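Local coordinates for protein digeranylgeranylglycerophospholipid reductase (Sulfolobus acidocaldarius, PDB 4OPI) that uses FAD to hydrogenate the double bonds of the geranylgeranyl chains of archaeal membrane lipid precursors, giving saturated archaeols, at residues Asp201-Phe206 against Trp218-Gly223. The protein carries 1 engineered substitution. Numbering follows the deposited sequence.
Sequences DYLRIF and WYLPKG. Engineered in segment 218-223: Leu220 (natural residue Phe). With GRG (geranylgeranyl diphosphate), chain C.
The guanidinium of Arg204 lies flat on one face of the Tyr219 ring, the two planes 8° apart in a cation-pi stack. Arg204 NH1 sits 3.4 Å from Tyr219 CE2, over the rim of the ring, while CE2 in turn lies over the middle of the guanidinium. At the edge of the Phe206 ring, in its plane, comes Tyr219 CB. On one face of the Trp218 indole rests methyl C20 of geranylgeranyl diphosphate, offset toward the rim and 3.4 Å from Trp218 CE3. An extended chain from CG to NE carries the arginine along the tyrosine ring, with Arg204 CD 3.5 Å from Tyr219 CD2. Tyr219 has CG anti to its own N (chi1 -175°), which lays it alongside Arg204, both pointing the same way. Each keeps a polar partner elsewhere: Arg204 NH2 with Glu198 O, Tyr219 OH with Asp256.

Beneath the stack, Arg204 and Tyr219 form an antiparallel hydrogen-bonded pair. Tyr219 N donates to Arg204 O at 2.8 Å. The return bond, from Arg204 N to Tyr219 O, is longer at 3.1 Å.

Ile205 and Trp218 turn to the other face of the sheet, where Trp218 also touches the flavin cofactor. Nearby, Leu203 CD2 meets CD2 of the engineered Leu220 at 3.6 Å, and Leu203 CD1 reaches the isoprenoid chain. Strands 202-206 and 216-221 form an antiparallel beta hairpin in the geranylgeranyl reductase catalytic region, part of a larger mixed sheet, with Trp218 and Leu203 lining the isoprenoid pocket.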
ATOM      1  N   ASP A 201       9.452  11.699  18.381  1.00 61.39           N
ATOM      2  CA  ASP A 201       8.449  12.208  17.452  1.00 59.89           C
ATOM      3  C   ASP A 201       8.955  12.112  16.015  1.00 65.19           C
ATOM      4  O   ASP A 201       8.305  12.586  15.082  1.00 69.90           O
ATOM      5  CB  ASP A 201       8.078  13.654  17.790  1.00 61.57           C
ATOM      6  CG  ASP A 201       9.277  14.582  17.783  1.00 73.08           C
ATOM      7  OD1 ASP A 201      10.403  14.104  18.040  1.00 74.33           O
ATOM      8  OD2 ASP A 201       9.094  15.791  17.528  1.00 73.91           O
ATOM      9  N   TYR A 202      10.120  11.493  15.848  1.00 60.21           N
ATOM     10  CA  TYR A 202      10.721  11.321  14.530  1.00 63.46           C
ATOM     11  C   TYR A 202      10.922   9.850  14.189  1.00 64.37           C
ATOM     12  O   TYR A 202      11.384   9.066  15.020  1.00 62.32           O
ATOM     13  CB  TYR A 202      12.061  12.062  14.448  1.00 69.27           C
ATOM     14  CG  TYR A 202      11.920  13.524  14.090  1.00 67.56           C
ATOM     15  CD1 TYR A 202      12.109  13.959  12.783  1.00 62.87           C
ATOM     16  CD2 TYR A 202      11.588  14.466  15.052  1.00 62.02           C
ATOM     17  CE1 TYR A 202      11.975  15.293  12.450  1.00 65.32           C
ATOM     18  CE2 TYR A 202      11.451  15.802  14.728  1.00 67.04           C
ATOM     19  CZ  TYR A 202      11.645  16.210  13.425  1.00 70.11           C
ATOM     20  OH  TYR A 202      11.509  17.540  13.101  1.00 81.69           O
ATOM     21  N   LEU A 203      10.567   9.484  12.963  1.00 60.00           N
ATOM     22  CA  LEU A 203      10.799   8.134  12.468  1.00 53.67           C
ATOM     23  C   LEU A 203      12.222   8.019  11.941  1.00 55.06           C
ATOM     24  O   LEU A 203      12.788   8.994  11.450  1.00 61.80           O
ATOM     25  CB  LEU A 203       9.799   7.779  11.367  1.00 49.82           C
ATOM     26  CG  LEU A 203       8.314   7.954  11.696  1.00 50.97           C
ATOM     27  CD1 LEU A 203       7.460   7.657  10.472  1.00 42.36           C
ATOM     28  CD2 LEU A 203       7.914   7.065  12.863  1.00 48.08           C
ATOM     29  N   ARG A 204      12.803   6.830  12.049  1.00 51.84           N
ATOM     30  CA  ARG A 204      14.148   6.602  11.539  1.00 53.33           C
ATOM     31  C   ARG A 204      14.125   5.550  10.444  1.00 46.00           C
ATOM     32  O   ARG A 204      13.707   4.416  10.672  1.00 48.78           O
ATOM     33  CB  ARG A 204      15.091   6.170  12.661  1.00 56.76           C
ATOM     34  CG  ARG A 204      15.127   7.113  13.849  1.00 45.33           C
ATOM     35  CD  ARG A 204      16.014   6.555  14.947  1.00 47.20           C
ATOM     36  NE  ARG A 204      15.842   7.274  16.205  1.00 59.95           N
ATOM     37  CZ  ARG A 204      16.369   6.889  17.362  1.00 60.52           C
ATOM     38  NH1 ARG A 204      17.102   5.786  17.425  1.00 61.90           N
ATOM     39  NH2 ARG A 204      16.160   7.606  18.458  1.00 57.77           N
ATOM     40  N   ILE A 205      14.568   5.932   9.251  1.00 46.07           N
ATOM     41  CA  ILE A 205      14.626   5.008   8.126  1.00 44.59           C
ATOM     42  C   ILE A 205      16.068   4.819   7.673  1.00 49.81           C
ATOM     43  O   ILE A 205      16.751   5.783   7.329  1.00 51.50           O
ATOM     44  CB  ILE A 205      13.772   5.500   6.946  1.00 51.02           C
ATOM     45  CG1 ILE A 205      12.300   5.582   7.356  1.00 52.00           C
ATOM     46  CG2 ILE A 205      13.941   4.578   5.744  1.00 50.82           C
ATOM     47  CD1 ILE A 205      11.370   5.963   6.224  1.00 58.40           C
ATOM     48  N   PHE A 206      16.527   3.572   7.680  1.00 49.62           N
ATOM     49  CA  PHE A 206      17.913   3.268   7.337  1.00 47.93           C
ATOM     50  C   PHE A 206      18.019   2.585   5.978  1.00 49.03           C
ATOM     51  O   PHE A 206      17.441   1.521   5.762  1.00 51.48           O
ATOM     52  CB  PHE A 206      18.547   2.382   8.409  1.00 44.04           C
ATOM     53  CG  PHE A 206      18.417   2.924   9.804  1.00 54.85           C
ATOM     54  CD1 PHE A 206      19.393   3.748  10.337  1.00 58.85           C
ATOM     55  CD2 PHE A 206      17.320   2.598  10.588  1.00 57.23           C
ATOM     56  CE1 PHE A 206      19.275   4.245  11.622  1.00 62.37           C
ATOM     57  CE2 PHE A 206      17.197   3.092  11.874  1.00 58.32           C
ATOM     58  CZ  PHE A 206      18.175   3.916  12.391  1.00 59.20           C
ATOM     59  N   TRP A 218      13.670   0.104   9.526  1.00 46.27           N
ATOM     60  CA  TRP A 218      12.963   1.215  10.156  1.00 45.42           C
ATOM     61  C   TRP A 218      12.949   1.144  11.680  1.00 52.37           C
ATOM     62  O   TRP A 218      13.045   0.070  12.278  1.00 55.03           O
ATOM     63  CB  TRP A 218      11.527   1.314   9.623  1.00 49.76           C
ATOM     64  CG  TRP A 218      10.606   0.186   9.995  1.00 54.44           C
ATOM     65  CD1 TRP A 218      10.022  -0.033  11.210  1.00 54.92           C
ATOM     66  CD2 TRP A 218      10.127  -0.850   9.129  1.00 43.73           C
ATOM     67  NE1 TRP A 218       9.225  -1.152  11.159  1.00 50.34           N
ATOM     68  CE2 TRP A 218       9.272  -1.671   9.892  1.00 44.16           C
ATOM     69  CE3 TRP A 218      10.348  -1.171   7.786  1.00 40.15           C
ATOM     70  CZ2 TRP A 218       8.637  -2.792   9.357  1.00 40.59           C
ATOM     71  CZ3 TRP A 218       9.713  -2.282   7.253  1.00 42.72           C
ATOM     72  CH2 TRP A 218       8.869  -3.078   8.039  1.00 39.75           C
ATOM     73  N   TYR A 219      12.833   2.320  12.288  1.00 48.91           N
ATOM     74  CA  TYR A 219      12.799   2.490  13.734  1.00 45.40           C
ATOM     75  C   TYR A 219      11.690   3.484  14.055  1.00 50.88           C
ATOM     76  O   TYR A 219      11.918   4.694  14.083  1.00 52.70           O
ATOM     77  CB  TYR A 219      14.156   2.981  14.244  1.00 48.96           C
ATOM     78  CG  TYR A 219      14.304   3.088  15.747  1.00 52.61           C
ATOM     79  CD1 TYR A 219      14.909   2.073  16.477  1.00 60.21           C
ATOM     80  CD2 TYR A 219      13.873   4.219  16.431  1.00 55.94           C
ATOM     81  CE1 TYR A 219      15.063   2.174  17.851  1.00 68.13           C
ATOM     82  CE2 TYR A 219      14.022   4.329  17.803  1.00 60.10           C
ATOM     83  CZ  TYR A 219      14.618   3.304  18.507  1.00 64.13           C
ATOM     84  OH  TYR A 219      14.768   3.412  19.872  1.00 61.02           O
ATOM     85  N   LEU A 220      10.482   2.971  14.272  1.00 48.67           N
ATOM     86  CA  LEU A 220       9.306   3.818  14.436  1.00 45.80           C
ATOM     87  C   LEU A 220       8.823   3.836  15.881  1.00 50.82           C
ATOM     88  O   LEU A 220       8.180   2.888  16.333  1.00 50.24           O
ATOM     89  CB  LEU A 220       8.175   3.344  13.519  1.00 42.90           C
ATOM     90  CG  LEU A 220       8.561   2.922  12.100  1.00 46.27           C
ATOM     91  CD1 LEU A 220       7.353   2.371  11.356  1.00 50.68           C
ATOM     92  CD2 LEU A 220       9.191   4.072  11.330  1.00 44.76           C
ATOM     93  N   PRO A 221       9.128   4.920  16.610  1.00 53.90           N
ATOM     94  CA  PRO A 221       8.730   5.055  18.017  1.00 52.72           C
ATOM     95  C   PRO A 221       7.214   5.080  18.199  1.00 56.41           C
ATOM     96  O   PRO A 221       6.521   5.819  17.498  1.00 52.46           O
ATOM     97  CB  PRO A 221       9.348   6.396  18.432  1.00 54.30           C
ATOM     98  CG  PRO A 221      10.438   6.646  17.435  1.00 55.91           C
ATOM     99  CD  PRO A 221       9.928   6.069  16.153  1.00 48.38           C
ATOM    100  N   LYS A 222       6.710   4.272  19.129  1.00 56.62           N
ATOM    101  CA  LYS A 222       5.288   4.265  19.454  1.00 55.03           C
ATOM    102  C   LYS A 222       5.051   4.960  20.787  1.00 58.73           C
ATOM    103  O   LYS A 222       3.942   4.950  21.321  1.00 60.35           O
ATOM    104  CB  LYS A 222       4.747   2.836  19.496  1.00 52.73           C
ATOM    105  CG  LYS A 222       4.461   2.236  18.130  1.00 54.66           C
ATOM    106  CD  LYS A 222       3.888   0.835  18.258  1.00 65.57           C
ATOM    107  CE  LYS A 222       3.285   0.367  16.944  1.00 66.52           C
ATOM    108  NZ  LYS A 222       2.143   1.232  16.538  1.00 63.32           N
ATOM    109  N   GLY A 223       6.110   5.565  21.314  1.00 63.58           N
ATOM    110  CA  GLY A 223       6.056   6.262  22.584  1.00 53.34           C
ATOM    111  C   GLY A 223       7.448   6.698  22.996  1.00 64.72           C
ATOM    112  O   GLY A 223       8.360   6.737  22.171  1.00 69.70           O
TER
HETATM  113  C20 GRG C 502       7.484   0.465   6.944  0.80 64.23           C
HETATM  114  C19 GRG C 502       6.758  -0.834   4.782  0.80 54.81           C
HETATM  115  C18 GRG C 502       6.793   0.436   5.604  0.80 62.27           C
HETATM  116  C17 GRG C 502       6.199   1.554   5.152  0.80 63.14           C
HETATM  117  C16 GRG C 502       6.251   2.818   5.982  0.80 60.29           C
HETATM  118  C14 GRG C 502       7.352   5.792   5.573  0.80 57.03           C
HETATM  119  C13 GRG C 502       5.955   5.248   5.779  0.80 58.97           C
HETATM  120  C15 GRG C 502       5.555   3.910   5.220  0.80 61.15           C
HETATM  121  C12 GRG C 502       5.029   5.944   6.465  0.80 57.51           C
HETATM  122  C11 GRG C 502       5.331   7.295   7.054  0.80 44.59           C
HETATM  123  C9  GRG C 502       4.021   8.035   7.149  0.80 41.63           C
HETATM  124  C8  GRG C 502       4.148   9.195   8.100  0.80 52.63           C
HETATM  125  C10 GRG C 502       3.752   9.065   9.554  0.80 56.12           C
HETATM  126  C7  GRG C 502       4.636  10.355   7.625  0.80 57.54           C
HETATM  127  C6  GRG C 502       4.808  11.568   8.516  0.80 66.89           C
HETATM  128  C5  GRG C 502       6.047  12.325   8.103  0.80 70.92           C
HETATM  129  C3  GRG C 502       5.887  12.973   6.740  0.80 78.06           C
HETATM  130  C4  GRG C 502       7.102  13.456   5.974  0.80 81.00           C
HETATM  131  C2  GRG C 502       4.662  13.129   6.207  0.80 85.03           C
HETATM  132  C1  GRG C 502       4.455  13.754   4.852  0.80 92.40           C
HETATM  133  O1  GRG C 502       3.065  13.797   4.635  0.80100.55           O
HETATM  134  PA  GRG C 502       2.431  15.237   4.672  0.80322.11           P
HETATM  135  O1A GRG C 502       1.394  15.399   3.588  0.80325.18           O
HETATM  136  O3A GRG C 502       3.638  16.222   4.414  0.80103.86           O
HETATM  137  O2A GRG C 502       1.794  15.481   6.018  0.80324.99           O
HETATM  138  PB  GRG C 502       3.566  17.793   4.515  0.80132.50           P
HETATM  139  O1B GRG C 502       4.085  18.374   3.223  0.80130.88           O
HETATM  140  O2B GRG C 502       2.130  18.209   4.726  0.80134.71           O
HETATM  141  O3B GRG C 502       4.419  18.273   5.666  0.80132.38           O